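Local coordinates for BRO1 protein (Saccharomyces cerevisiae, PDB 1ZB1), which sorts cargo into intralumenal vesicles of the multivesicular body and recruits the deubiquitinase DOA4 to endosomes, its Bro1 domain possibly binding SNF7, at residues Asp22-Leu27 / Lys47-Leu52; Glu80-Arg85 / Ser366-Ile371; Phe254-Ser259 / Met284-Ser289; Ile277-Phe282 / Ala331-Asp336. All blocks are in the same frame, centred on the assembly; numbering follows the deposited sequence.

From the N terminus, contact 1 (Asp22-Leu27 / Lys47-Leu52) closes a short loop by folding helix 46-58 back against helix 23-34. Contact 2 (Glu80-Arg85 / Ser366-Ile371) then opens on the next helix, 65-86, and closes only at the end of helix 349-371, so that it spans most of the domain. The two touch through Leu367 and Ile371, which lie against Leu27. Nested inside the span of contact 2, contacts 3 and 4 share helix 275-290 and cross along the chain: contact 3 pairs it with helix 242-269, contact 4 with the loop before helix 349-371. They lie at the other end of the elongated domain, contacts 1 and 3 having centres about 57 Å apart.

Contact 1 (Asp22-Leu27 / Lys47-Leu52); sequences DWKKGL and KATSEL
Trp23 and Thr49 each reach across a pair of helices that run in largely opposed directions, their axes at 130° and 9.2 Å apart at the closest. Thr49 points toward the first helix. Its CB splits into two branches: CG2, anti to the backbone N, comes down on the backbone of helix 23-34, 3.7 Å from Lys24 CA and almost as near to Trp23 O, while OG1, turned beside its own backbone N, packs on Leu27 CD2 at 3.8 Å. The hydrogen bond of OG1 goes to Asp45 O, just ahead of the start of helix 46-58. One turn on, Leu52 lays CD2 over one face of the Trp23 indole, 3.7 Å from the centroid of the five-membered ring and only 19° off its normal, a CH-pi contact. The indole NE1 is tied to Tyr75 OH, which limits how the ring can turn beneath the methyl. At the more open margin the bent chain of Lys24 ends at a water that accepts from NZ at 2.9 Å and is also bonded to Ser50 OG. Asp22 starts the first helix as its N-cap, with OD2 accepting from Lys25 N at 2.9 Å. This oblique crossing joins the first two helices of the mainly helical Bro1 domain, with Trp23, Leu27, Thr49 and Leu52 on its buried side and a margin bridged by water.

Contact 2 (Glu80-Arg85 / Ser366-Ile371); sequences EHLYFR and SLYRGI
Tyr368 carries this contact, its ring lodged among Leu82, Arg85 and His81 of helix 65-86. With CG beside the backbone N (chi1 -66°), the side chain projects from helix 349-371 toward the other helix. Leu82 supports one flank of the ring: its CB lies 3.9 Å from Tyr368 CE2, and CD1 reaches CD2 before continuing to Ile371 CD1, 4.1 Å away. Arg85 crosses the base of the ring at about a right angle. Its chain is extended from CG to NE, so that CD lies by Tyr368 CG and NE is 3.5 Å from Tyr368 CD1, which sits over one face of the guanidinium. The two planes are inclined by 34°, short of a parallel stack. Arg85 NH1 bonds back to His81 O at 2.8 Å, fixing the guanidinium against its own helix. At the tip, Tyr368 OH packs 3.2 Å from His81 CB, while its hydrogen bond is made with Phe78 O. The axes cross at -30°, with both helices running the same general way. Helix 23-34 packs on helix 349-371, Leu27 touching Leu367 and Ile371, and Leu118 of helix 118-139 lies against Leu82.

Contact 3 (Phe254-Ser259 / Met284-Ser289); sequences FYKSLS and MQQLIS
Helices 242-269 and 275-290 run nearly antiparallel, at 162°, and their axes come as close as 7.7 Å, with the CA atoms of Ser257 and Gln286 only 5.0 Å apart. The small side chain of Ser257 sits at this narrow point. Its CB meets Gln286 CB at 3.7 Å, and OG, anti to the backbone N, lies 3.6 Å from Leu287 CB. To one side of the serine, Gln286 and Lys256 cross obliquely through their aliphatic parts, the two CG atoms of Lys256 and Gln286 being 3.5 Å apart. Both chains are bent, the glutamine at chi2 (-58°), and Gln286 OE1 is bonded to His253 ND1 on the facing helix. That bond adds a polar tie across the pair and pins the amide. To the other side Leu287 lies alongside Phe254, the two pointing the same way, and its CD1 approaches the ring at the edge, 4.0 Å from Phe254 CD1. Ser257 O also accepts from Ser283 OG, a second polar link between the helices. Phe306 of helix 303-322 packs on Ser257 and Leu287, while helix 208-230 borders helix 242-269 through Thr218 and Cys219, which touch Tyr255 and Lys256.

Contact 4 (Ile277-Phe282 / Ala331-Asp336); sequences IAFLDF and AVVQVD
Val333 is the bump of this contact, pushed from an irregular loop into a hollow that Ala278, Phe279 and Phe282 form on helix 275-290. The floor is set by Ala278, whose short CB leaves room for a methyl, yet the fit is tight: Val333 CG1 comes within 3.2 Å of Ala278 CB, closer than usual for two carbons. One wall is the ring of Phe279. Val333 CB lies over a face of it, 3.7 Å from the ring centroid and 19° off the normal, in a CH-pi contact, but is displaced toward the rim, with CZ the nearest ring atom at 3.5 Å. The branched head spreads over that one face, CG1 toward CD2 and CG2 approaching CE1 at 3.6 Å. A turn along the helix from Ala278, Phe282, its CG anti to the backbone N, closes an adjoining side of the hollow, where its CB meets Val333 CG2 at 4.1 Å. Beyond the valine the chain stays close enough for Gln334 O to meet the Phe279 ring at its edge, 3.6 Å from Phe279 CZ. No hydrogen bond joins the two segments, and the fit rests on shape. Phe279 also meets the ring of His263 edge-to-face and touches Leu267, both of helix 242-269. The connection between helices 303-322 and 349-371 thus packs one valine on helix 275-290, within the mainly helical Bro1 domain.

Contact 1 (Asp22-Leu27 / Lys47-Leu52)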
# COMPACT_ATOMS: atom_id res chain seq x y z
N ASP A 22 13.55 -9.79 -25.46
CA ASP A 22 13.95 -11.12 -25.93
C ASP A 22 15.22 -11.57 -25.22
O ASP A 22 16.33 -11.26 -25.66
CB ASP A 22 14.17 -11.11 -27.45
CG ASP A 22 14.47 -12.49 -28.01
OD1 ASP A 22 14.43 -12.66 -29.24
OD2 ASP A 22 14.74 -13.41 -27.21
N TRP A 23 15.06 -12.31 -24.13
CA TRP A 23 16.21 -12.80 -23.37
C TRP A 23 17.06 -13.77 -24.20
O TRP A 23 18.28 -13.80 -24.05
CB TRP A 23 15.76 -13.50 -22.08
CG TRP A 23 15.75 -12.60 -20.86
CD1 TRP A 23 14.65 -12.10 -20.23
CD2 TRP A 23 16.88 -12.13 -20.12
NE1 TRP A 23 15.03 -11.34 -19.13
CE2 TRP A 23 16.39 -11.35 -19.05
CE3 TRP A 23 18.27 -12.30 -20.27
CZ2 TRP A 23 17.24 -10.73 -18.12
CZ3 TRP A 23 19.11 -11.68 -19.34
CH2 TRP A 23 18.59 -10.91 -18.28
N LYS A 24 16.43 -14.57 -25.06
CA LYS A 24 17.16 -15.51 -25.89
C LYS A 24 18.12 -14.77 -26.83
O LYS A 24 19.32 -15.02 -26.83
CB LYS A 24 16.20 -16.38 -26.70
CG LYS A 24 15.26 -17.22 -25.84
CD LYS A 24 14.22 -17.97 -26.67
CE LYS A 24 14.85 -19.10 -27.47
NZ LYS A 24 13.83 -19.87 -28.25
N LYS A 25 17.58 -13.85 -27.61
CA LYS A 25 18.40 -13.08 -28.54
C LYS A 25 19.42 -12.22 -27.80
O LYS A 25 20.58 -12.13 -28.21
CB LYS A 25 17.51 -12.19 -29.41
CG LYS A 25 18.27 -11.26 -30.35
CD LYS A 25 17.32 -10.39 -31.15
CE LYS A 25 18.08 -9.38 -32.00
NZ LYS A 25 17.16 -8.46 -32.73
N GLY A 26 18.98 -11.59 -26.71
CA GLY A 26 19.87 -10.73 -25.94
C GLY A 26 21.03 -11.44 -25.29
O GLY A 26 22.15 -10.93 -25.25
N LEU A 27 20.78 -12.64 -24.77
CA LEU A 27 21.82 -13.40 -24.11
C LEU A 27 22.77 -14.06 -25.11
O LEU A 27 23.98 -14.09 -24.90
CB LEU A 27 21.19 -14.46 -23.20
CG LEU A 27 22.04 -14.98 -22.04
CD1 LEU A 27 22.75 -13.82 -21.34
CD2 LEU A 27 21.15 -15.74 -21.06
N LYS A 47 17.52 -24.32 -22.92
CA LYS A 47 16.31 -24.62 -22.17
C LYS A 47 16.01 -23.59 -21.08
O LYS A 47 14.91 -23.04 -21.02
CB LYS A 47 16.42 -26.01 -21.55
CG LYS A 47 15.13 -26.50 -20.90
CD LYS A 47 15.27 -27.93 -20.42
CE LYS A 47 13.99 -28.44 -19.79
NZ LYS A 47 13.66 -27.74 -18.51
N ALA A 48 16.98 -23.33 -20.22
CA ALA A 48 16.80 -22.36 -19.15
C ALA A 48 16.49 -20.97 -19.70
O ALA A 48 15.57 -20.30 -19.23
CB ALA A 48 18.03 -22.31 -18.26
N THR A 49 17.24 -20.54 -20.72
CA THR A 49 17.03 -19.22 -21.31
C THR A 49 15.65 -19.10 -21.95
O THR A 49 15.05 -18.02 -21.95
CB THR A 49 18.11 -18.89 -22.34
OG1 THR A 49 19.41 -19.07 -21.75
CG2 THR A 49 17.98 -17.43 -22.81
N SER A 50 15.14 -20.21 -22.49
CA SER A 50 13.82 -20.21 -23.11
C SER A 50 12.76 -20.06 -22.01
O SER A 50 11.78 -19.32 -22.17
CB SER A 50 13.60 -21.51 -23.88
OG SER A 50 12.31 -21.55 -24.46
N GLU A 51 12.96 -20.75 -20.89
CA GLU A 51 12.02 -20.69 -19.77
C GLU A 51 12.03 -19.30 -19.13
O GLU A 51 10.98 -18.78 -18.74
CB GLU A 51 12.37 -21.77 -18.74
CG GLU A 51 11.68 -23.11 -19.02
CD GLU A 51 12.38 -24.30 -18.38
OE1 GLU A 51 12.91 -24.16 -17.26
OE2 GLU A 51 12.40 -25.38 -19.01
N LEU A 52 13.21 -18.70 -19.03
CA LEU A 52 13.36 -17.37 -18.47
C LEU A 52 12.64 -16.34 -19.32
O LEU A 52 11.95 -15.47 -18.79
CB LEU A 52 14.84 -16.99 -18.39
CG LEU A 52 15.13 -15.50 -18.12
CD1 LEU A 52 14.79 -15.15 -16.67
CD2 LEU A 52 16.60 -15.22 -18.40
O HOH W 1 11.65 -21.33 -27.03

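Contact 2 (Glu80-Arg85 / Ser366-Ile371)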
# COMPACT_ATOMS: atom_id res chain seq x y z
N GLU A 80 17.77 -10.95 -8.63
CA GLU A 80 18.55 -10.75 -7.41
C GLU A 80 19.81 -11.62 -7.42
O GLU A 80 20.91 -11.15 -7.09
CB GLU A 80 17.70 -11.04 -6.17
CG GLU A 80 18.36 -10.63 -4.86
CD GLU A 80 18.61 -9.14 -4.77
OE1 GLU A 80 19.21 -8.56 -5.70
OE2 GLU A 80 18.22 -8.54 -3.75
N HIS A 81 19.67 -12.88 -7.81
CA HIS A 81 20.81 -13.78 -7.87
C HIS A 81 21.78 -13.33 -8.97
O HIS A 81 22.99 -13.46 -8.83
CB HIS A 81 20.37 -15.22 -8.15
CG HIS A 81 19.86 -15.94 -6.94
ND1 HIS A 81 18.53 -16.27 -6.78
CD2 HIS A 81 20.49 -16.41 -5.84
CE1 HIS A 81 18.37 -16.91 -5.64
NE2 HIS A 81 19.55 -17.01 -5.05
N LEU A 82 21.23 -12.81 -10.07
CA LEU A 82 22.06 -12.33 -11.18
C LEU A 82 22.88 -11.14 -10.68
O LEU A 82 24.07 -11.02 -10.99
CB LEU A 82 21.18 -11.88 -12.35
CG LEU A 82 21.89 -11.35 -13.60
CD1 LEU A 82 22.83 -12.41 -14.16
CD2 LEU A 82 20.86 -10.95 -14.65
N TYR A 83 22.23 -10.28 -9.91
CA TYR A 83 22.88 -9.10 -9.35
C TYR A 83 23.94 -9.48 -8.32
O TYR A 83 24.98 -8.84 -8.24
CB TYR A 83 21.84 -8.17 -8.72
CG TYR A 83 22.41 -6.93 -8.07
CD1 TYR A 83 22.57 -6.86 -6.69
CD2 TYR A 83 22.79 -5.82 -8.83
CE1 TYR A 83 23.08 -5.71 -6.08
CE2 TYR A 83 23.30 -4.67 -8.23
CZ TYR A 83 23.44 -4.63 -6.86
OH TYR A 83 23.93 -3.49 -6.25
N PHE A 84 23.68 -10.52 -7.53
CA PHE A 84 24.66 -10.98 -6.54
C PHE A 84 25.93 -11.41 -7.26
O PHE A 84 27.04 -11.22 -6.76
CB PHE A 84 24.15 -12.20 -5.75
CG PHE A 84 23.04 -11.91 -4.78
CD1 PHE A 84 22.87 -10.64 -4.23
CD2 PHE A 84 22.19 -12.94 -4.37
CE1 PHE A 84 21.87 -10.40 -3.28
CE2 PHE A 84 21.19 -12.71 -3.41
CZ PHE A 84 21.03 -11.43 -2.87
N ARG A 85 25.76 -12.00 -8.44
CA ARG A 85 26.89 -12.50 -9.22
C ARG A 85 27.58 -11.49 -10.14
O ARG A 85 28.80 -11.52 -10.27
CB ARG A 85 26.42 -13.71 -10.04
CG ARG A 85 25.96 -14.88 -9.16
CD ARG A 85 25.26 -15.95 -9.97
NE ARG A 85 24.93 -17.13 -9.17
CZ ARG A 85 24.15 -17.12 -8.09
NH1 ARG A 85 23.60 -15.99 -7.67
NH2 ARG A 85 23.90 -18.25 -7.43
N SER A 366 23.45 -22.87 -14.25
CA SER A 366 24.22 -23.04 -15.48
C SER A 366 24.19 -21.77 -16.33
O SER A 366 25.20 -21.39 -16.94
CB SER A 366 23.67 -24.22 -16.30
OG SER A 366 23.75 -25.44 -15.57
N LEU A 367 23.03 -21.12 -16.38
CA LEU A 367 22.90 -19.89 -17.15
C LEU A 367 23.84 -18.85 -16.56
O LEU A 367 24.60 -18.22 -17.30
CB LEU A 367 21.44 -19.41 -17.11
CG LEU A 367 21.10 -18.13 -17.90
CD1 LEU A 367 19.62 -18.09 -18.20
CD2 LEU A 367 21.53 -16.90 -17.11
N TYR A 368 23.80 -18.68 -15.24
CA TYR A 368 24.66 -17.71 -14.55
C TYR A 368 26.15 -17.98 -14.82
O TYR A 368 26.90 -17.07 -15.20
CB TYR A 368 24.43 -17.76 -13.03
CG TYR A 368 23.06 -17.30 -12.55
CD1 TYR A 368 22.46 -17.91 -11.45
CD2 TYR A 368 22.39 -16.23 -13.16
CE1 TYR A 368 21.22 -17.48 -10.96
CE2 TYR A 368 21.15 -15.79 -12.68
CZ TYR A 368 20.57 -16.42 -11.58
OH TYR A 368 19.36 -16.00 -11.08
N ARG A 369 26.58 -19.22 -14.59
CA ARG A 369 27.98 -19.59 -14.80
C ARG A 369 28.49 -19.21 -16.19
O ARG A 369 29.63 -18.79 -16.34
CB ARG A 369 28.18 -21.09 -14.55
CG ARG A 369 28.10 -21.48 -13.08
CD ARG A 369 28.13 -22.99 -12.90
NE ARG A 369 28.16 -23.36 -11.49
CZ ARG A 369 29.21 -23.21 -10.69
NH1 ARG A 369 30.34 -22.69 -11.16
NH2 ARG A 369 29.13 -23.57 -9.41
N GLY A 370 27.62 -19.35 -17.19
CA GLY A 370 28.01 -19.01 -18.54
C GLY A 370 28.32 -17.54 -18.75
O GLY A 370 29.05 -17.18 -19.68
N ILE A 371 27.77 -16.67 -17.90
CA ILE A 371 28.00 -15.24 -18.02
C ILE A 371 29.27 -14.80 -17.29
O ILE A 371 30.31 -14.60 -17.92
CB ILE A 371 26.82 -14.42 -17.44
CG1 ILE A 371 25.52 -14.80 -18.14
CG2 ILE A 371 27.09 -12.93 -17.61
CD1 ILE A 371 24.30 -14.11 -17.57

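Contact 3 (Phe254-Ser259 / Met284-Ser289)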
# COMPACT_ATOMS: atom_id res chain seq x y z
N PHE A 254 -12.94 11.61 9.65
CA PHE A 254 -13.93 10.60 10.02
C PHE A 254 -13.44 9.63 11.09
O PHE A 254 -14.19 9.28 12.01
CB PHE A 254 -14.36 9.78 8.80
CG PHE A 254 -15.39 8.74 9.12
CD1 PHE A 254 -16.70 9.10 9.43
CD2 PHE A 254 -15.04 7.39 9.15
CE1 PHE A 254 -17.65 8.14 9.76
CE2 PHE A 254 -15.99 6.42 9.48
CZ PHE A 254 -17.29 6.79 9.79
N TYR A 255 -12.20 9.17 10.98
CA TYR A 255 -11.69 8.24 11.97
C TYR A 255 -11.35 8.94 13.28
O TYR A 255 -11.42 8.33 14.34
CB TYR A 255 -10.51 7.45 11.38
CG TYR A 255 -11.03 6.37 10.45
CD1 TYR A 255 -11.81 5.33 10.95
CD2 TYR A 255 -10.83 6.44 9.07
CE1 TYR A 255 -12.39 4.38 10.10
CE2 TYR A 255 -11.40 5.49 8.21
CZ TYR A 255 -12.18 4.47 8.74
OH TYR A 255 -12.78 3.55 7.90
N LYS A 256 -11.02 10.22 13.21
CA LYS A 256 -10.75 10.97 14.42
C LYS A 256 -12.09 11.07 15.17
O LYS A 256 -12.15 10.94 16.40
CB LYS A 256 -10.24 12.38 14.09
CG LYS A 256 -10.10 13.27 15.31
CD LYS A 256 -8.65 13.65 15.57
CE LYS A 256 -8.07 14.48 14.43
NZ LYS A 256 -6.69 14.93 14.75
N SER A 257 -13.16 11.28 14.42
CA SER A 257 -14.51 11.37 14.98
C SER A 257 -14.91 10.05 15.62
O SER A 257 -15.42 10.02 16.75
CB SER A 257 -15.53 11.72 13.89
OG SER A 257 -16.86 11.62 14.38
N LEU A 258 -14.68 8.96 14.90
CA LEU A 258 -15.03 7.63 15.38
C LEU A 258 -14.28 7.31 16.67
O LEU A 258 -14.82 6.65 17.57
CB LEU A 258 -14.68 6.58 14.32
CG LEU A 258 -15.42 5.25 14.42
CD1 LEU A 258 -16.90 5.48 14.15
CD2 LEU A 258 -14.84 4.25 13.42
N SER A 259 -13.05 7.79 16.76
CA SER A 259 -12.21 7.57 17.93
C SER A 259 -12.79 8.28 19.16
O SER A 259 -12.88 7.69 20.24
CB SER A 259 -10.80 8.09 17.66
OG SER A 259 -9.96 7.86 18.78
N MET A 284 -18.58 15.11 17.13
CA MET A 284 -19.48 15.76 16.18
C MET A 284 -18.73 16.79 15.34
O MET A 284 -18.97 16.90 14.14
CB MET A 284 -20.63 16.46 16.93
CG MET A 284 -21.65 17.14 16.01
SD MET A 284 -22.59 15.96 15.00
CE MET A 284 -21.70 16.00 13.49
N GLN A 285 -17.84 17.54 15.97
CA GLN A 285 -17.04 18.55 15.28
C GLN A 285 -16.27 17.90 14.13
O GLN A 285 -16.37 18.33 12.98
CB GLN A 285 -16.05 19.19 16.25
CG GLN A 285 -16.68 20.06 17.33
CD GLN A 285 -15.66 20.54 18.36
OE1 GLN A 285 -14.60 21.04 18.01
NE2 GLN A 285 -15.99 20.37 19.64
N GLN A 286 -15.51 16.86 14.45
CA GLN A 286 -14.72 16.14 13.47
C GLN A 286 -15.56 15.55 12.35
O GLN A 286 -15.18 15.61 11.18
CB GLN A 286 -13.91 15.04 14.16
CG GLN A 286 -12.76 15.58 14.98
CD GLN A 286 -11.80 16.42 14.15
OE1 GLN A 286 -11.33 15.98 13.10
NE2 GLN A 286 -11.51 17.62 14.61
N LEU A 287 -16.71 14.97 12.69
CA LEU A 287 -17.57 14.39 11.67
C LEU A 287 -18.01 15.49 10.70
O LEU A 287 -18.04 15.29 9.48
CB LEU A 287 -18.80 13.74 12.29
CG LEU A 287 -19.81 13.21 11.27
CD1 LEU A 287 -19.17 12.11 10.44
CD2 LEU A 287 -21.05 12.68 11.98
N ILE A 288 -18.37 16.65 11.24
CA ILE A 288 -18.79 17.76 10.38
C ILE A 288 -17.62 18.20 9.50
O ILE A 288 -17.80 18.49 8.32
CB ILE A 288 -19.30 18.96 11.22
CG1 ILE A 288 -20.62 18.58 11.90
CG2 ILE A 288 -19.51 20.18 10.33
CD1 ILE A 288 -21.11 19.60 12.93
N SER A 289 -16.41 18.22 10.06
CA SER A 289 -15.22 18.61 9.31
C SER A 289 -14.96 17.70 8.09
O SER A 289 -14.38 18.14 7.10
CB SER A 289 -13.98 18.57 10.21
OG SER A 289 -13.96 19.64 11.13

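Contact 4 (Ile277-Phe282 / Ala331-Asp336)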
# COMPACT_ATOMS: atom_id res chain seq x y z
N ILE A 277 -19.64 13.82 27.51
CA ILE A 277 -20.38 14.77 26.69
C ILE A 277 -19.39 15.66 25.93
O ILE A 277 -19.63 16.03 24.78
CB ILE A 277 -21.31 15.64 27.56
CG1 ILE A 277 -22.41 14.77 28.16
CG2 ILE A 277 -21.91 16.78 26.74
CD1 ILE A 277 -23.29 15.48 29.17
N ALA A 278 -18.28 15.99 26.58
CA ALA A 278 -17.26 16.83 25.97
C ALA A 278 -16.63 16.11 24.77
O ALA A 278 -16.32 16.75 23.76
CB ALA A 278 -16.19 17.19 26.99
N PHE A 279 -16.46 14.80 24.88
CA PHE A 279 -15.87 14.02 23.79
C PHE A 279 -16.86 13.76 22.66
O PHE A 279 -16.46 13.63 21.51
CB PHE A 279 -15.29 12.71 24.32
CG PHE A 279 -13.86 12.83 24.74
CD1 PHE A 279 -12.84 12.81 23.79
CD2 PHE A 279 -13.52 13.00 26.08
CE1 PHE A 279 -11.51 12.97 24.16
CE2 PHE A 279 -12.19 13.17 26.46
CZ PHE A 279 -11.18 13.15 25.50
N LEU A 280 -18.14 13.67 22.99
CA LEU A 280 -19.15 13.45 21.95
C LEU A 280 -19.25 14.76 21.18
O LEU A 280 -19.54 14.78 19.98
CB LEU A 280 -20.50 13.10 22.58
CG LEU A 280 -20.73 11.62 22.90
CD1 LEU A 280 -20.94 10.84 21.61
CD2 LEU A 280 -19.54 11.06 23.66
N ASP A 281 -19.00 15.85 21.89
CA ASP A 281 -19.02 17.19 21.33
C ASP A 281 -17.91 17.24 20.28
O ASP A 281 -18.13 17.62 19.13
CB ASP A 281 -18.75 18.22 22.44
CG ASP A 281 -19.22 19.61 22.08
OD1 ASP A 281 -18.71 20.18 21.09
OD2 ASP A 281 -20.10 20.14 22.79
N PHE A 282 -16.70 16.84 20.70
CA PHE A 282 -15.54 16.83 19.82
C PHE A 282 -15.77 15.91 18.62
O PHE A 282 -15.39 16.25 17.49
CB PHE A 282 -14.30 16.37 20.59
CG PHE A 282 -13.06 16.28 19.74
CD1 PHE A 282 -12.48 17.43 19.22
CD2 PHE A 282 -12.48 15.05 19.46
CE1 PHE A 282 -11.33 17.36 18.43
CE2 PHE A 282 -11.33 14.96 18.67
CZ PHE A 282 -10.76 16.12 18.16
N ALA A 331 -13.91 22.44 28.52
CA ALA A 331 -13.95 23.28 27.33
C ALA A 331 -13.42 22.51 26.13
O ALA A 331 -14.16 22.19 25.19
CB ALA A 331 -13.13 24.54 27.54
N VAL A 332 -12.13 22.20 26.16
CA VAL A 332 -11.48 21.46 25.09
C VAL A 332 -10.86 20.20 25.67
O VAL A 332 -9.85 20.26 26.38
CB VAL A 332 -10.38 22.30 24.41
CG1 VAL A 332 -9.73 21.49 23.29
CG2 VAL A 332 -10.98 23.58 23.85
N VAL A 333 -11.47 19.05 25.39
CA VAL A 333 -10.98 17.77 25.88
C VAL A 333 -9.53 17.55 25.48
O VAL A 333 -9.02 18.19 24.56
CB VAL A 333 -11.82 16.61 25.32
CG1 VAL A 333 -13.26 16.75 25.76
CG2 VAL A 333 -11.73 16.58 23.80
N GLN A 334 -8.87 16.64 26.19
CA GLN A 334 -7.48 16.32 25.90
C GLN A 334 -7.44 15.39 24.69
O GLN A 334 -7.87 14.24 24.76
CB GLN A 334 -6.83 15.63 27.10
CG GLN A 334 -5.36 15.31 26.93
CD GLN A 334 -4.49 16.55 26.79
OE1 GLN A 334 -4.63 17.31 25.83
NE2 GLN A 334 -3.60 16.76 27.75
N VAL A 335 -6.94 15.89 23.56
CA VAL A 335 -6.86 15.09 22.34
C VAL A 335 -5.91 13.91 22.53
O VAL A 335 -6.21 12.79 22.11
CB VAL A 335 -6.38 15.95 21.14
CG1 VAL A 335 -5.02 16.55 21.43
CG2 VAL A 335 -6.34 15.10 19.88
N ASP A 336 -4.77 14.16 23.18
CA ASP A 336 -3.79 13.11 23.42
C ASP A 336 -4.23 12.19 24.56
O ASP A 336 -3.43 11.42 25.09
CB ASP A 336 -2.42 13.72 23.73
CG ASP A 336 -1.79 14.38 22.52
OD1 ASP A 336 -0.68 14.92 22.64
OD2 ASP A 336 -2.42 14.34 21.43